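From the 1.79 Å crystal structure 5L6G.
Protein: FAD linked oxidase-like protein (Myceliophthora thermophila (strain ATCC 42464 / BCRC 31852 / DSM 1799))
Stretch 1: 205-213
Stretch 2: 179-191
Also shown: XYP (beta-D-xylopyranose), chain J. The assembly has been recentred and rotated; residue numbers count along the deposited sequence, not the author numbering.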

# COMPACT_ATOMS: atom_id res chain seq x y z
N ASP A 205 -8.94 -20.58 -1.82
CA ASP A 205 -7.53 -20.40 -2.21
C ASP A 205 -7.30 -19.05 -2.88
O ASP A 205 -6.31 -18.38 -2.61
CB ASP A 205 -7.06 -21.49 -3.16
CG ASP A 205 -6.89 -22.83 -2.49
OD1 ASP A 205 -6.70 -22.89 -1.25
OD2 ASP A 205 -6.97 -23.85 -3.22
N LEU A 206 -8.20 -18.67 -3.78
CA LEU A 206 -8.11 -17.40 -4.49
C LEU A 206 -8.31 -16.26 -3.50
O LEU A 206 -7.60 -15.26 -3.56
CB LEU A 206 -9.15 -17.33 -5.61
CG LEU A 206 -9.33 -15.97 -6.28
CD1 LEU A 206 -8.01 -15.44 -6.82
CD2 LEU A 206 -10.35 -16.06 -7.40
N PHE A 207 -9.26 -16.41 -2.59
CA PHE A 207 -9.50 -15.39 -1.59
C PHE A 207 -8.24 -15.18 -0.76
O PHE A 207 -7.82 -14.05 -0.51
CB PHE A 207 -10.67 -15.78 -0.70
CG PHE A 207 -11.24 -14.64 0.08
CD1 PHE A 207 -11.61 -13.48 -0.57
CD2 PHE A 207 -11.40 -14.72 1.44
CE1 PHE A 207 -12.15 -12.41 0.13
CE2 PHE A 207 -11.94 -13.66 2.15
CZ PHE A 207 -12.31 -12.50 1.49
N TRP A 208 -7.62 -16.28 -0.36
CA TRP A 208 -6.33 -16.24 0.33
C TRP A 208 -5.28 -15.52 -0.53
O TRP A 208 -4.65 -14.57 -0.07
CB TRP A 208 -5.88 -17.66 0.70
CG TRP A 208 -4.57 -17.73 1.44
CD1 TRP A 208 -4.39 -17.69 2.78
CD2 TRP A 208 -3.27 -17.85 0.86
NE1 TRP A 208 -3.05 -17.78 3.08
CE2 TRP A 208 -2.34 -17.87 1.91
CE3 TRP A 208 -2.80 -17.94 -0.46
CZ2 TRP A 208 -0.98 -17.98 1.70
CZ3 TRP A 208 -1.44 -18.05 -0.67
CH2 TRP A 208 -0.55 -18.06 0.40
N ALA A 209 -5.12 -15.93 -1.79
CA ALA A 209 -4.09 -15.33 -2.65
C ALA A 209 -4.34 -13.83 -2.92
O ALA A 209 -3.40 -13.03 -2.89
CB ALA A 209 -3.95 -16.10 -3.96
N LEU A 210 -5.60 -13.45 -3.12
CA LEU A 210 -5.95 -12.05 -3.35
C LEU A 210 -5.53 -11.14 -2.21
O LEU A 210 -5.18 -9.98 -2.45
CB LEU A 210 -7.46 -11.87 -3.51
CG LEU A 210 -8.10 -12.39 -4.79
CD1 LEU A 210 -9.61 -12.18 -4.70
CD2 LEU A 210 -7.51 -11.71 -6.01
N ARG A 211 -5.63 -11.67 -0.99
CA ARG A 211 -5.52 -10.86 0.18
C ARG A 211 -4.08 -10.72 0.62
O ARG A 211 -3.72 -11.14 1.73
CB ARG A 211 -6.46 -11.39 1.28
CG ARG A 211 -7.85 -10.84 1.01
CD ARG A 211 -8.96 -11.71 1.47
NE ARG A 211 -9.02 -11.95 2.90
CZ ARG A 211 -8.70 -13.10 3.48
NH1 ARG A 211 -8.19 -14.12 2.78
NH2 ARG A 211 -8.87 -13.23 4.79
N GLY A 212 -3.30 -10.09 -0.26
CA GLY A 212 -1.87 -9.85 -0.08
C GLY A 212 -1.07 -9.82 -1.37
O GLY A 212 -0.04 -9.15 -1.45
N ALA A 213 -1.53 -10.56 -2.38
CA ALA A 213 -0.81 -10.68 -3.64
C ALA A 213 -1.73 -10.59 -4.86
O ALA A 213 -1.41 -11.11 -5.92
CB ALA A 213 -0.03 -11.99 -3.66
O1 XYP J . -10.19 -5.67 14.16
C1 XYP J . -10.36 -6.64 13.11
C2 XYP J . -11.82 -6.68 12.67
C3 XYP J . -12.01 -7.55 11.44
C4 XYP J . -10.97 -7.22 10.37
C5 XYP J . -9.56 -7.22 10.97
O2 XYP J . -12.60 -7.18 13.77
O3 XYP J . -13.33 -7.39 10.89
O4 XYP J . -11.06 -8.17 9.31
O5 XYP J . -9.50 -6.27 12.02
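Stretch 2, residues 179-191: AVDWITSADVVLA

No direct hydrogen bond joins the two stretches; the polar link between them is a single water. It accepts a hydrogen bond from R211 NE at 2.8 Å. It donates two, to V180 O at 2.8 Å and to I183 O at 2.6 Å. The side chain of R211 is thereby tied to the backbone at the start of stretch 2. Everything else in the contact is packing, and 403 Å² is buried in total.

Stretch 1 is helical and continues a helix that begins earlier in the chain. Stretch 2 opens with helical backbone angles at residues 179-181. W182 N bonds to A179 O at 3.0 Å, and I183 N makes a weak bond to V180 O at 3.4 Å. The chain then extends into a strand, 183-189, and leaves it as loop. The strand runs nearly perpendicular to the helix. The signed crossing angle is 101°, and the axes approach to 9.7 Å.

Side chains alternate along the strand. I183, A186 and V188 point toward the helix, whereas T184, S185 and D187 point away. The alternation slips once, because T184 and S185 both point away. T184 has phi/psi of -104/-28, which is not extended.

At the far end of the strand, L206 and L210 meet V188. L206 CD2 lies 4.2 Å from V188 CG2, and L210 CD1 lies 3.8 Å from the same V188 CG2. These two leucines are one helical turn apart, so both reach the same valine. L210 CD1 is also 4.0 Å from A186 CB. L206 CD2 is 4.4 Å from L190 CD2; L190 starts out sideways, but its end comes nearer.

F207 covers the irregular part of the strand. Its chi1 is t, and the ring end comes nearer than the sideways CA-to-CB bond suggests. CE1 of F207 is 4.0 Å from I183 CG2 and 4.0 Å from S185 CA. I183 O lies at the ring edge, 3.7 Å from F207 CZ. T184 O is 3.5 Å from F207 CZ.

The tightest packing is at V180. Its CG2 sits 3.3 Å from R211 CA and 3.4 Å from R211 CB. The backbones are also closest here, with the CA atoms of R211 and V180 5.7 Å apart. R211 NH1 turns back to its own helix in a weak hydrogen bond to F207 O at 3.3 Å.

The xylose touches stretch 2 beside this contact. Its O4 donates a very short hydrogen bond, 2.5 Å, to D181 O.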

# COMPACT_ATOMS: atom_id res chain seq x y z
N ALA A 179 -6.19 -2.51 5.04
CA ALA A 179 -7.31 -2.43 4.09
C ALA A 179 -7.74 -3.83 3.64
O ALA A 179 -8.94 -4.11 3.55
CB ALA A 179 -6.93 -1.58 2.89
N VAL A 180 -6.76 -4.69 3.38
CA VAL A 180 -7.00 -6.06 2.96
C VAL A 180 -7.87 -6.85 3.96
O VAL A 180 -8.61 -7.75 3.59
CB VAL A 180 -5.67 -6.81 2.71
CG1 VAL A 180 -4.93 -7.12 3.99
CG2 VAL A 180 -5.92 -8.08 1.94
N ASP A 181 -7.81 -6.46 5.22
CA ASP A 181 -8.59 -7.11 6.27
C ASP A 181 -10.07 -6.79 6.26
O ASP A 181 -10.86 -7.43 6.96
CB ASP A 181 -8.00 -6.76 7.63
CG ASP A 181 -6.58 -7.28 7.77
OD1 ASP A 181 -6.34 -8.40 7.27
OD2 ASP A 181 -5.73 -6.58 8.36
N TRP A 182 -10.46 -5.78 5.49
CA TRP A 182 -11.86 -5.39 5.43
C TRP A 182 -12.55 -5.94 4.19
O TRP A 182 -13.77 -5.81 4.04
CB TRP A 182 -11.97 -3.88 5.57
CG TRP A 182 -11.55 -3.56 6.91
CD1 TRP A 182 -10.29 -3.36 7.34
CD2 TRP A 182 -12.39 -3.55 8.06
NE1 TRP A 182 -10.28 -3.20 8.70
CE2 TRP A 182 -11.56 -3.30 9.17
CE3 TRP A 182 -13.77 -3.72 8.27
CZ2 TRP A 182 -12.05 -3.19 10.46
CZ3 TRP A 182 -14.25 -3.61 9.55
CH2 TRP A 182 -13.40 -3.35 10.63
N ILE A 183 -11.79 -6.61 3.32
CA ILE A 183 -12.39 -7.26 2.18
C ILE A 183 -13.19 -8.47 2.66
O ILE A 183 -12.65 -9.34 3.37
CB ILE A 183 -11.35 -7.71 1.14
CG1 ILE A 183 -10.57 -6.51 0.61
CG2 ILE A 183 -12.06 -8.46 0.02
CD1 ILE A 183 -9.39 -6.88 -0.28
N THR A 184 -14.47 -8.52 2.31
CA THR A 184 -15.28 -9.70 2.63
C THR A 184 -15.52 -10.57 1.39
O THR A 184 -15.73 -11.78 1.52
CB THR A 184 -16.61 -9.32 3.31
OG1 THR A 184 -17.28 -10.51 3.75
CG2 THR A 184 -17.52 -8.59 2.37
N SER A 185 -15.52 -9.97 0.21
CA SER A 185 -15.57 -10.74 -1.03
C SER A 185 -15.11 -9.90 -2.21
O SER A 185 -15.03 -8.67 -2.12
CB SER A 185 -16.99 -11.29 -1.28
OG SER A 185 -17.89 -10.26 -1.64
N ALA A 186 -14.80 -10.57 -3.31
CA ALA A 186 -14.36 -9.90 -4.51
C ALA A 186 -14.84 -10.69 -5.71
O ALA A 186 -14.80 -11.92 -5.69
CB ALA A 186 -12.84 -9.81 -4.56
N ASP A 187 -15.29 -9.99 -6.74
CA ASP A 187 -15.55 -10.61 -8.03
C ASP A 187 -14.31 -10.43 -8.88
O ASP A 187 -13.76 -9.33 -8.95
CB ASP A 187 -16.74 -9.97 -8.71
CG ASP A 187 -18.03 -10.11 -7.91
OD1 ASP A 187 -18.16 -11.06 -7.11
OD2 ASP A 187 -18.89 -9.24 -8.07
N VAL A 188 -13.87 -11.50 -9.52
CA VAL A 188 -12.60 -11.50 -10.20
C VAL A 188 -12.74 -12.02 -11.61
O VAL A 188 -13.44 -13.02 -11.84
CB VAL A 188 -11.58 -12.41 -9.46
CG1 VAL A 188 -10.17 -12.20 -10.01
CG2 VAL A 188 -11.64 -12.14 -7.95
N VAL A 189 -12.09 -11.34 -12.54
CA VAL A 189 -11.96 -11.79 -13.92
C VAL A 189 -10.62 -12.51 -14.03
O VAL A 189 -9.57 -11.91 -13.83
CB VAL A 189 -11.95 -10.60 -14.90
CG1 VAL A 189 -11.79 -11.08 -16.35
CG2 VAL A 189 -13.25 -9.82 -14.73
N LEU A 190 -10.67 -13.80 -14.32
CA LEU A 190 -9.46 -14.60 -14.46
C LEU A 190 -8.82 -14.44 -15.84
O LEU A 190 -9.41 -13.88 -16.74
CB LEU A 190 -9.79 -16.07 -14.20
CG LEU A 190 -10.43 -16.38 -12.85
CD1 LEU A 190 -10.72 -17.87 -12.74
CD2 LEU A 190 -9.55 -15.94 -11.71
N ALA A 191 -7.61 -14.99 -15.98
CA ALA A 191 -6.81 -14.84 -17.17
C ALA A 191 -7.52 -15.32 -18.43
O ALA A 191 -7.27 -14.78 -19.50
CB ALA A 191 -5.48 -15.56 -17.01
O HOH W 1 -10.27 -9.88 4.36